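Local coordinates for major allergen Dau c 1 (Daucus carota, PDB 2WQL), which serves as a plant-defence protein of the Bet v 1 pathogenesis-related family, is the major carrot allergen, and may bind abscisic acid in signalling, at residues K18-G22 with I23-V27; V128-E131 with N132-F135; A146-A149 with Y150-N154. The protein carries 4 engineered substitutions. One frame throughout, in Å; residues are numbered along the deposited sequence.

Contact 1: K18-G22 with I23-V27. With P4C (O-acetaldehydyl-hexaethylene glycol), chain E.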
ATOM      1  N   LYS A  18       0.603 -23.329  -0.361  1.00 25.01           N
ATOM      2  CA  LYS A  18       0.228 -23.981   0.886  1.00 25.11           C
ATOM      3  C   LYS A  18      -1.168 -23.537   1.353  1.00 24.65           C
ATOM      4  O   LYS A  18      -1.971 -24.364   1.789  1.00 24.62           O
ATOM      5  CB  LYS A  18       1.294 -23.697   1.945  1.00 25.31           C
ATOM      6  CG  LYS A  18       1.591 -24.836   2.899  1.00 27.56           C
ATOM      7  CD  LYS A  18       2.947 -24.611   3.614  1.00 30.08           C
ATOM      8  CE  LYS A  18       3.417 -25.834   4.425  1.00 31.41           C
ATOM      9  NZ  LYS A  18       4.076 -25.412   5.708  1.00 32.41           N
ATOM     10  N   ILE A  19      -1.461 -22.242   1.248  1.00 24.14           N
ATOM     11  CA  ILE A  19      -2.773 -21.718   1.628  1.00 24.09           C
ATOM     12  C   ILE A  19      -3.868 -22.353   0.784  1.00 24.42           C
ATOM     13  O   ILE A  19      -4.879 -22.829   1.304  1.00 24.60           O
ATOM     14  CB  ILE A  19      -2.837 -20.177   1.484  1.00 23.98           C
ATOM     15  CG1 ILE A  19      -2.104 -19.502   2.644  1.00 24.39           C
ATOM     16  CG2 ILE A  19      -4.264 -19.678   1.473  1.00 23.30           C
ATOM     17  CD1 ILE A  19      -2.803 -19.640   3.976  1.00 23.96           C
ATOM     18  N   PHE A  20      -3.654 -22.372  -0.521  1.00 24.53           N
ATOM     19  CA  PHE A  20      -4.596 -22.972  -1.440  1.00 24.77           C
ATOM     20  C   PHE A  20      -4.852 -24.439  -1.127  1.00 25.06           C
ATOM     21  O   PHE A  20      -5.969 -24.910  -1.275  1.00 25.52           O
ATOM     22  CB  PHE A  20      -4.086 -22.863  -2.874  1.00 24.89           C
ATOM     23  CG  PHE A  20      -5.112 -23.232  -3.909  1.00 24.08           C
ATOM     24  CD1 PHE A  20      -6.140 -22.347  -4.228  1.00 24.18           C
ATOM     25  CD2 PHE A  20      -5.054 -24.444  -4.559  1.00 23.55           C
ATOM     26  CE1 PHE A  20      -7.090 -22.664  -5.192  1.00 24.28           C
ATOM     27  CE2 PHE A  20      -6.003 -24.775  -5.524  1.00 24.27           C
ATOM     28  CZ  PHE A  20      -7.024 -23.879  -5.839  1.00 24.09           C
ATOM     29  N   SER A  21      -3.821 -25.170  -0.717  1.00 25.28           N
ATOM     30  CA  SER A  21      -4.005 -26.578  -0.409  1.00 25.73           C
ATOM     31  C   SER A  21      -4.865 -26.712   0.840  1.00 25.68           C
ATOM     32  O   SER A  21      -5.661 -27.632   0.949  1.00 26.15           O
ATOM     33  CB  SER A  21      -2.668 -27.295  -0.230  1.00 25.65           C
ATOM     34  OG  SER A  21      -2.047 -26.881   0.980  1.00 27.93           O
ATOM     35  N   GLY A  22      -4.728 -25.780   1.769  1.00 25.45           N
ATOM     36  CA  GLY A  22      -5.472 -25.854   3.009  1.00 25.55           C
ATOM     37  C   GLY A  22      -6.921 -25.430   2.870  1.00 25.65           C
ATOM     38  O   GLY A  22      -7.815 -26.063   3.424  1.00 25.49           O
ATOM     39  N   ILE A  23      -7.163 -24.346   2.142  1.00 25.88           N
ATOM     40  CA  ILE A  23      -8.507 -23.776   2.097  1.00 26.14           C
ATOM     41  C   ILE A  23      -9.311 -24.235   0.891  1.00 26.43           C
ATOM     42  O   ILE A  23     -10.487 -23.906   0.805  1.00 27.13           O
ATOM     43  CB  ILE A  23      -8.514 -22.223   2.173  1.00 26.07           C
ATOM     44  CG1 ILE A  23      -8.004 -21.603   0.870  1.00 26.55           C
ATOM     45  CG2 ILE A  23      -7.706 -21.731   3.380  1.00 25.36           C
ATOM     46  CD1 ILE A  23      -7.837 -20.081   0.919  1.00 25.51           C
ATOM     47  N   VAL A  24      -8.702 -24.995  -0.024  1.00 26.50           N
ATOM     48  CA  VAL A  24      -9.440 -25.615  -1.141  1.00 26.39           C
ATOM     49  C   VAL A  24      -9.197 -27.124  -1.257  1.00 26.86           C
ATOM     50  O   VAL A  24     -10.106 -27.925  -1.025  1.00 27.17           O
ATOM     51  CB  VAL A  24      -9.092 -24.951  -2.488  1.00 26.43           C
ATOM     52  CG1 VAL A  24      -9.742 -25.697  -3.629  1.00 26.10           C
ATOM     53  CG2 VAL A  24      -9.522 -23.489  -2.494  1.00 25.28           C
ATOM     54  N   LEU A  25      -7.974 -27.518  -1.605  1.00 27.14           N
ATOM     55  CA  LEU A  25      -7.715 -28.912  -1.991  1.00 27.42           C
ATOM     56  C   LEU A  25      -7.994 -29.923  -0.890  1.00 27.59           C
ATOM     57  O   LEU A  25      -8.638 -30.946  -1.143  1.00 27.35           O
ATOM     58  CB  LEU A  25      -6.270 -29.095  -2.488  1.00 27.35           C
ATOM     59  CG  LEU A  25      -5.911 -28.362  -3.787  1.00 27.29           C
ATOM     60  CD1 LEU A  25      -4.513 -28.722  -4.263  1.00 25.95           C
ATOM     61  CD2 LEU A  25      -6.947 -28.647  -4.861  1.00 26.21           C
ATOM     62  N   ASP A  26      -7.506 -29.625   0.316  1.00 28.03           N
ATOM     63  CA  ASP A  26      -7.564 -30.548   1.452  1.00 28.19           C
ATOM     64  C   ASP A  26      -8.561 -30.102   2.514  1.00 27.99           C
ATOM     65  O   ASP A  26      -8.571 -30.631   3.620  1.00 28.27           O
ATOM     66  CB  ASP A  26      -6.175 -30.684   2.077  1.00 28.46           C
ATOM     67  CG  ASP A  26      -5.129 -31.148   1.080  1.00 30.16           C
ATOM     68  OD1 ASP A  26      -5.474 -31.948   0.181  1.00 32.43           O
ATOM     69  OD2 ASP A  26      -3.954 -30.729   1.208  1.00 32.31           O
ATOM     70  N   VAL A  27      -9.417 -29.154   2.170  1.00 27.86           N
ATOM     71  CA  VAL A  27     -10.341 -28.568   3.139  1.00 27.93           C
ATOM     72  C   VAL A  27     -11.172 -29.580   3.938  1.00 27.92           C
ATOM     73  O   VAL A  27     -11.409 -29.378   5.113  1.00 28.34           O
ATOM     74  CB  VAL A  27     -11.305 -27.569   2.459  1.00 28.04           C
ATOM     75  CG1 VAL A  27     -12.366 -28.313   1.631  1.00 27.88           C
ATOM     76  CG2 VAL A  27     -11.957 -26.689   3.515  1.00 28.15           C
TER
HETATM   77  O1  P4C E 200     -13.424 -24.710   0.021  1.00 44.82           O
HETATM   78  C2  P4C E 200     -14.050 -23.653   0.069  1.00 42.98           C
HETATM   79  C3  P4C E 200     -13.387 -22.322  -0.235  1.00 41.99           C
HETATM   80  O4  P4C E 200     -14.401 -21.302  -0.173  1.00 42.74           O
HETATM   81  C5  P4C E 200     -14.116 -20.046  -0.828  1.00 40.77           C
HETATM   82  C6  P4C E 200     -15.445 -19.322  -1.089  1.00 40.48           C
HETATM   83  O7  P4C E 200     -15.742 -18.393  -0.051  1.00 41.48           O
HETATM   84  C8  P4C E 200     -14.933 -17.196  -0.050  1.00 41.56           C
HETATM   85  C9  P4C E 200     -14.311 -16.853   1.324  1.00 40.39           C
HETATM   86  O10 P4C E 200     -12.868 -16.981   1.292  1.00 38.26           O
HETATM   87  C11 P4C E 200     -12.252 -17.172   2.580  1.00 35.38           C
HETATM   88  C12 P4C E 200     -11.716 -18.593   2.742  1.00 34.68           C
HETATM   89  O13 P4C E 200     -12.360 -19.252   3.844  1.00 34.28           O
HETATM   90  C14 P4C E 200     -11.875 -20.572   4.123  1.00 33.33           C
HETATM   91  C15 P4C E 200     -12.554 -21.609   3.234  1.00 34.50           C
HETATM   92  O16 P4C E 200     -13.579 -22.308   3.943  1.00 37.06           O
HETATM   93  C17 P4C E 200     -14.669 -22.785   3.117  1.00 39.01           C
HETATM   94  C18 P4C E 200     -16.014 -22.740   3.876  1.00 40.07           C
HETATM   95  O19 P4C E 200     -17.163 -22.668   2.997  1.00 41.22           O
HETATM   96  C20 P4C E 200     -17.821 -21.385   2.950  1.00 41.31           C
HETATM   97  C21 P4C E 200     -18.473 -21.162   1.570  1.00 42.05           C
HETATM   98  O22 P4C E 200     -18.115 -19.916   0.926  1.00 42.60           O
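F20 and V24 show how a branched side chain one helical turn away can be seated on an aromatic ring. The V24 CB stands over one ring face, 4.1 Å from the F20 centroid and only 12° off the ring normal, a CH-pi contact. Its methyl fork spreads along the ring: V24 CG2 meets F20 CE1 at 3.7 Å, and V24 CG1 settles at F20 CZ. F20 CG lies anti to the backbone N (chi1 -169°), which sends the ring outward, where V24 and L25 can lie against it. The branch point of L25 arrives obliquely at the same ring, L25 CG lying 4.0 Å from F20 CE2.

A smaller bump works on another side of the helix, where I19 CG2 lies against I23 CD1 at 3.6 Å. Further on, V27 CA comes to 3.6 Å from G22 O, a CA-H...O contact.

The backbone here departs from regular helix. I23 N bonds I19 O in the regular way, but S21 O is taken by D26 N at 2.8 Å, five residues on, while F20 O receives V24 N and, weakly, L25 N. The last turn is thus widened into a pi-type turn, and D26 leaves the helix. The carbonyl of I23 points into the ligand pocket, where P4C O1 bonds I23 O at 3.1 Å.

Helix 16-25 is bedded on the sheet: F20 on V104 and V24 on M102 of strand 95-106, I19 and I23 on T114 of strand 112-122, and both isoleucines also against F144 of helix 130-153.

Contact 2: V128-E131 with N132-F135; sequences VPEE and NIKF
The carboxamide of N132 turns its oxygen over one face of the P129 ring. There N132 OD1 stands 3.5 Å from P129 CB and at nearly equal distances from CG and CD, above the pyrrolidine rather than beside it. E131 CG, from the preceding residue, comes to 3.6 Å from the same N132 OD1, and the E131 carboxylate is turned 52° from the plane of the amide. With its CG between the backbone N and the carbonyl carbon (chi1 81°), E131 starts out close against the backbone N of N132 and then runs on extended. The ring of F135 takes its neighbours elsewhere, against P63 and I64.

This is the first turn of the long C-terminal helix of the Bet v 1 fold, helix 130-153. P129 occupies the N-cap position, and its carbonyl receives two weak bonds, from N132 N and I133 N. Regular bonding begins one residue later: K134 N reaches E130 O at 3.0 Å almost straight (171°), and F135 N reaches E131 O at 3.1 Å. Two glutamates in this first turn probably interact favourably with the positive end of the helix dipole.

On the inner side, V128 CG1 meets I133 CG1 at 4.1 Å, and both residues pack on F120 of strand 112-122. On the outer side, E130 and K134 cross at about a right angle, with K134 CE 4.0 Å from E130 CG; their charged ends stay apart, E130 OE2 to K134 NZ being 5.7 Å. E131 and K134 also lie against I152 of the second subunit.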
ATOM      1  N   VAL A 128     -28.579  -6.625  -0.489  1.00 22.88           N
ATOM      2  CA  VAL A 128     -28.048  -7.322   0.677  1.00 22.89           C
ATOM      3  C   VAL A 128     -27.405  -6.307   1.624  1.00 22.86           C
ATOM      4  O   VAL A 128     -26.481  -5.616   1.225  1.00 22.81           O
ATOM      5  CB  VAL A 128     -26.977  -8.337   0.291  1.00 23.14           C
ATOM      6  CG1 VAL A 128     -26.509  -9.088   1.526  1.00 21.82           C
ATOM      7  CG2 VAL A 128     -27.499  -9.298  -0.788  1.00 22.91           C
ATOM      8  N   PRO A 129     -27.892  -6.209   2.874  1.00 23.04           N
ATOM      9  CA  PRO A 129     -27.384  -5.178   3.784  1.00 23.29           C
ATOM     10  C   PRO A 129     -25.917  -5.341   4.178  1.00 23.79           C
ATOM     11  O   PRO A 129     -25.413  -6.462   4.267  1.00 23.31           O
ATOM     12  CB  PRO A 129     -28.264  -5.338   5.024  1.00 23.13           C
ATOM     13  CG  PRO A 129     -29.461  -6.038   4.553  1.00 23.06           C
ATOM     14  CD  PRO A 129     -29.012  -6.946   3.481  1.00 22.90           C
ATOM     15  N   GLU A 130     -25.266  -4.212   4.446  1.00 24.66           N
ATOM     16  CA  GLU A 130     -23.853  -4.181   4.806  1.00 25.58           C
ATOM     17  C   GLU A 130     -23.553  -5.060   6.036  1.00 25.43           C
ATOM     18  O   GLU A 130     -22.512  -5.719   6.086  1.00 25.43           O
ATOM     19  CB  GLU A 130     -23.387  -2.724   4.993  1.00 26.11           C
ATOM     20  CG  GLU A 130     -21.866  -2.484   4.933  1.00 29.89           C
ATOM     21  CD  GLU A 130     -21.190  -2.980   3.624  1.00 35.01           C
ATOM     22  OE1 GLU A 130     -21.855  -3.014   2.555  1.00 37.02           O
ATOM     23  OE2 GLU A 130     -19.975  -3.327   3.674  1.00 38.20           O
ATOM     24  N   GLU A 131     -24.463  -5.117   7.010  1.00 25.45           N
ATOM     25  CA  GLU A 131     -24.202  -5.925   8.229  1.00 25.59           C
ATOM     26  C   GLU A 131     -24.034  -7.415   7.897  1.00 24.85           C
ATOM     27  O   GLU A 131     -23.215  -8.088   8.485  1.00 24.90           O
ATOM     28  CB  GLU A 131     -25.251  -5.691   9.348  1.00 25.80           C
ATOM     29  CG  GLU A 131     -26.592  -6.468   9.212  1.00 28.43           C
ATOM     30  CD  GLU A 131     -27.390  -6.626  10.536  1.00 30.73           C
ATOM     31  OE1 GLU A 131     -26.847  -7.209  11.511  1.00 32.69           O
ATOM     32  OE2 GLU A 131     -28.582  -6.217  10.584  1.00 30.90           O
ATOM     33  N   ASN A 132     -24.793  -7.930   6.950  1.00 24.39           N
ATOM     34  CA  ASN A 132     -24.688  -9.352   6.595  1.00 24.14           C
ATOM     35  C   ASN A 132     -23.398  -9.655   5.853  1.00 24.22           C
ATOM     36  O   ASN A 132     -22.852 -10.752   5.979  1.00 24.18           O
ATOM     37  CB  ASN A 132     -25.869  -9.793   5.734  1.00 23.92           C
ATOM     38  CG  ASN A 132     -27.182  -9.598   6.418  1.00 23.60           C
ATOM     39  OD1 ASN A 132     -27.716  -8.497   6.451  1.00 24.11           O
ATOM     40  ND2 ASN A 132     -27.712 -10.660   6.984  1.00 23.52           N
ATOM     41  N   ILE A 133     -22.928  -8.692   5.058  1.00 24.23           N
ATOM     42  CA  ILE A 133     -21.680  -8.842   4.325  1.00 24.28           C
ATOM     43  C   ILE A 133     -20.483  -8.811   5.297  1.00 24.27           C
ATOM     44  O   ILE A 133     -19.556  -9.622   5.192  1.00 24.09           O
ATOM     45  CB  ILE A 133     -21.549  -7.764   3.224  1.00 24.30           C
ATOM     46  CG1 ILE A 133     -22.654  -7.948   2.174  1.00 24.28           C
ATOM     47  CG2 ILE A 133     -20.184  -7.837   2.541  1.00 23.79           C
ATOM     48  CD1 ILE A 133     -22.869  -6.727   1.252  1.00 23.69           C
ATOM     49  N   LYS A 134     -20.506  -7.880   6.235  1.00 24.22           N
ATOM     50  CA  LYS A 134     -19.461  -7.819   7.256  1.00 24.73           C
ATOM     51  C   LYS A 134     -19.405  -9.095   8.100  1.00 24.39           C
ATOM     52  O   LYS A 134     -18.321  -9.560   8.466  1.00 24.65           O
ATOM     53  CB  LYS A 134     -19.660  -6.624   8.187  1.00 24.91           C
ATOM     54  CG  LYS A 134     -19.300  -5.265   7.597  1.00 26.59           C
ATOM     55  CD  LYS A 134     -19.785  -4.157   8.579  1.00 29.53           C
ATOM     56  CE  LYS A 134     -19.457  -2.736   8.103  1.00 30.66           C
ATOM     57  NZ  LYS A 134     -19.870  -1.709   9.104  1.00 30.26           N
ATOM     58  N   PHE A 135     -20.569  -9.648   8.411  1.00 23.96           N
ATOM     59  CA  PHE A 135     -20.644 -10.899   9.166  1.00 23.75           C
ATOM     60  C   PHE A 135     -19.935 -12.017   8.424  1.00 23.60           C
ATOM     61  O   PHE A 135     -19.117 -12.730   8.995  1.00 23.51           O
ATOM     62  CB  PHE A 135     -22.095 -11.313   9.412  1.00 23.60           C
ATOM     63  CG  PHE A 135     -22.223 -12.599  10.156  1.00 23.43           C
ATOM     64  CD1 PHE A 135     -22.129 -12.622  11.537  1.00 23.26           C
ATOM     65  CD2 PHE A 135     -22.407 -13.798   9.484  1.00 23.52           C
ATOM     66  CE1 PHE A 135     -22.220 -13.813  12.241  1.00 23.33           C
ATOM     67  CE2 PHE A 135     -22.504 -14.994  10.185  1.00 23.69           C
ATOM     68  CZ  PHE A 135     -22.410 -15.001  11.560  1.00 23.41           C
TER

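Contact 3: A146-A149 with Y150-N154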
ATOM      1  N   ALA A 146      -7.900 -19.960  11.227  1.00 23.00           N
ATOM      2  CA  ALA A 146      -7.807 -21.221  11.952  1.00 22.70           C
ATOM      3  C   ALA A 146      -7.028 -22.223  11.091  1.00 22.79           C
ATOM      4  O   ALA A 146      -6.205 -22.981  11.595  1.00 22.73           O
ATOM      5  CB  ALA A 146      -9.195 -21.754  12.301  1.00 22.37           C
ATOM      6  N   ILE A 147      -7.289 -22.205   9.784  1.00 22.93           N
ATOM      7  CA  ILE A 147      -6.587 -23.071   8.836  1.00 23.19           C
ATOM      8  C   ILE A 147      -5.119 -22.661   8.692  1.00 23.68           C
ATOM      9  O   ILE A 147      -4.225 -23.513   8.678  1.00 23.58           O
ATOM     10  CB  ILE A 147      -7.296 -23.097   7.448  1.00 23.12           C
ATOM     11  CG1 ILE A 147      -8.628 -23.847   7.544  1.00 22.64           C
ATOM     12  CG2 ILE A 147      -6.442 -23.775   6.392  1.00 22.66           C
ATOM     13  CD1 ILE A 147      -9.576 -23.563   6.397  1.00 21.41           C
ATOM     14  N   GLU A 148      -4.864 -21.362   8.602  1.00 24.12           N
ATOM     15  CA  GLU A 148      -3.483 -20.854   8.600  1.00 24.47           C
ATOM     16  C   GLU A 148      -2.688 -21.384   9.808  1.00 23.93           C
ATOM     17  O   GLU A 148      -1.542 -21.811   9.688  1.00 24.00           O
ATOM     18  CB  GLU A 148      -3.476 -19.324   8.598  1.00 24.86           C
ATOM     19  CG  GLU A 148      -2.174 -18.710   8.123  1.00 27.03           C
ATOM     20  CD  GLU A 148      -2.044 -17.229   8.469  1.00 29.92           C
ATOM     21  OE1 GLU A 148      -1.238 -16.917   9.358  1.00 32.87           O
ATOM     22  OE2 GLU A 148      -2.740 -16.374   7.874  1.00 32.50           O
ATOM     23  N   ALA A 149      -3.314 -21.372  10.972  1.00 23.54           N
ATOM     24  CA  ALA A 149      -2.687 -21.875  12.186  1.00 23.15           C
ATOM     25  C   ALA A 149      -2.322 -23.349  12.050  1.00 23.16           C
ATOM     26  O   ALA A 149      -1.233 -23.772  12.430  1.00 22.81           O
ATOM     27  CB  ALA A 149      -3.602 -21.667  13.360  1.00 22.84           C
ATOM     28  N   TYR A 150      -3.235 -24.139  11.497  1.00 23.24           N
ATOM     29  CA  TYR A 150      -2.983 -25.572  11.316  1.00 23.36           C
ATOM     30  C   TYR A 150      -1.820 -25.828  10.315  1.00 23.28           C
ATOM     31  O   TYR A 150      -0.976 -26.709  10.528  1.00 22.86           O
ATOM     32  CB  TYR A 150      -4.270 -26.280  10.876  1.00 23.37           C
ATOM     33  CG  TYR A 150      -4.055 -27.700  10.420  1.00 24.44           C
ATOM     34  CD1 TYR A 150      -4.161 -28.755  11.312  1.00 26.05           C
ATOM     35  CD2 TYR A 150      -3.737 -27.980   9.099  1.00 25.86           C
ATOM     36  CE1 TYR A 150      -3.957 -30.060  10.903  1.00 27.46           C
ATOM     37  CE2 TYR A 150      -3.526 -29.275   8.673  1.00 27.37           C
ATOM     38  CZ  TYR A 150      -3.634 -30.318   9.577  1.00 27.97           C
ATOM     39  OH  TYR A 150      -3.426 -31.614   9.150  1.00 28.71           O
ATOM     40  N   LEU A 151      -1.788 -25.045   9.236  1.00 23.27           N
ATOM     41  CA  LEU A 151      -0.716 -25.121   8.236  1.00 23.38           C
ATOM     42  C   LEU A 151       0.661 -24.736   8.796  1.00 23.95           C
ATOM     43  O   LEU A 151       1.673 -25.379   8.462  1.00 24.42           O
ATOM     44  CB  LEU A 151      -1.038 -24.243   7.028  1.00 23.08           C
ATOM     45  CG  LEU A 151      -2.253 -24.671   6.194  1.00 23.02           C
ATOM     46  CD1 LEU A 151      -2.512 -23.689   5.075  1.00 21.50           C
ATOM     47  CD2 LEU A 151      -2.088 -26.083   5.654  1.00 21.54           C
ATOM     48  N   ILE A 152       0.713 -23.705   9.637  1.00 23.98           N
ATOM     49  CA  ILE A 152       1.976 -23.292  10.223  1.00 24.07           C
ATOM     50  C   ILE A 152       2.541 -24.393  11.141  1.00 24.68           C
ATOM     51  O   ILE A 152       3.758 -24.540  11.260  1.00 24.42           O
ATOM     52  CB  ILE A 152       1.829 -21.976  10.998  1.00 23.95           C
ATOM     53  CG1 ILE A 152       1.606 -20.823  10.021  1.00 23.47           C
ATOM     54  CG2 ILE A 152       3.057 -21.712  11.880  1.00 22.94           C
ATOM     55  CD1 ILE A 152       1.030 -19.566  10.676  1.00 22.10           C
ATOM     56  N   ALA A 153       1.652 -25.161  11.769  1.00 25.46           N
ATOM     57  CA  ALA A 153       2.036 -26.202  12.725  1.00 26.28           C
ATOM     58  C   ALA A 153       2.274 -27.582  12.079  1.00 27.47           C
ATOM     59  O   ALA A 153       2.950 -28.428  12.669  1.00 27.66           O
ATOM     60  CB  ALA A 153       0.993 -26.315  13.817  1.00 25.77           C
ATOM     61  N   ASN A 154       1.734 -27.807  10.882  1.00 28.92           N
ATOM     62  CA  ASN A 154       1.842 -29.111  10.193  1.00 30.15           C
ATOM     63  C   ASN A 154       2.325 -28.968   8.745  1.00 30.87           C
ATOM     64  O   ASN A 154       3.449 -28.520   8.488  1.00 31.85           O
ATOM     65  CB  ASN A 154       0.489 -29.841  10.189  1.00 30.38           C
ATOM     66  CG  ASN A 154      -0.025 -30.125  11.591  1.00 31.86           C
ATOM     67  OD1 ASN A 154       0.389 -31.103  12.232  1.00 34.18           O
ATOM     68  ND2 ASN A 154      -0.935 -29.270  12.078  1.00 32.18           N
TER
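I147 and L151 form the close-packed flank of this helical stretch. Their side chains run side by side in the same direction, I147 CG2 touching L151 CD1 at 4.1 Å, while L151 CG lies 3.4 Å from I147 O. The backbone here is regular helix: L151 N bonds I147 O at 2.9 Å, and I152 N bonds E148 O at the same length.

One step round the helix, E148 and I152 repeat the pattern with a polar partner. I152 CD1 lies 3.7 Å from E148 OE1, so the carboxylate has a hydrocarbon neighbour on one side; its other oxygen, E148 OE2, is held in a salt bridge by K145, which probably steadies the negative charge. Both side chains also rest on V14, and E148 and A149 pack on A138 of the second subunit.

The C-terminal end is looser. A153 N still reaches A149 O, but at 3.3 Å and a more bent 140°, with A153 lying against F135 of the second subunit. Solvent takes over at N154, the exposed last residue, and in part at Y150. Here the amide folds back on the last turn: N154 ND2 bonds Y150 O at 3.0 Å and at the same time stands 3.3 Å above one face of the Y150 ring, offset toward its rim. The Y150 side chain also packs on V30, K33 and A34 of helix 27-34.

The whole is the C-terminal end of the long helix in the helix-grip fold of Bet v 1 proteins, where it comes to rest on the pair of short helices, here 16-25 and 27-34, that close one end of the ligand cavity.

How the contacts relate
Contacts 1 and 3 belong to one packed region, their centres 11 Å apart: L151 CD1 rests 3.4 Å from K18 O, and I147 CG2 meets I23 CG2 at 3.9 Å. Both approach the bound glycol, contact 1 through I23 and contact 3 through I147, whose side chain lies about 4 Å from it. Contact 2 is remote within the chain, its nearest atoms about 16 Å from contact 1 and about 14 Å from contact 3, although contacts 2 and 3 share helix 130-153. In the dimer, contact 2 of one subunit meets contact 3 of the other, the start of that helix packing on the end of its counterpart, F135 against A149 of the second subunit.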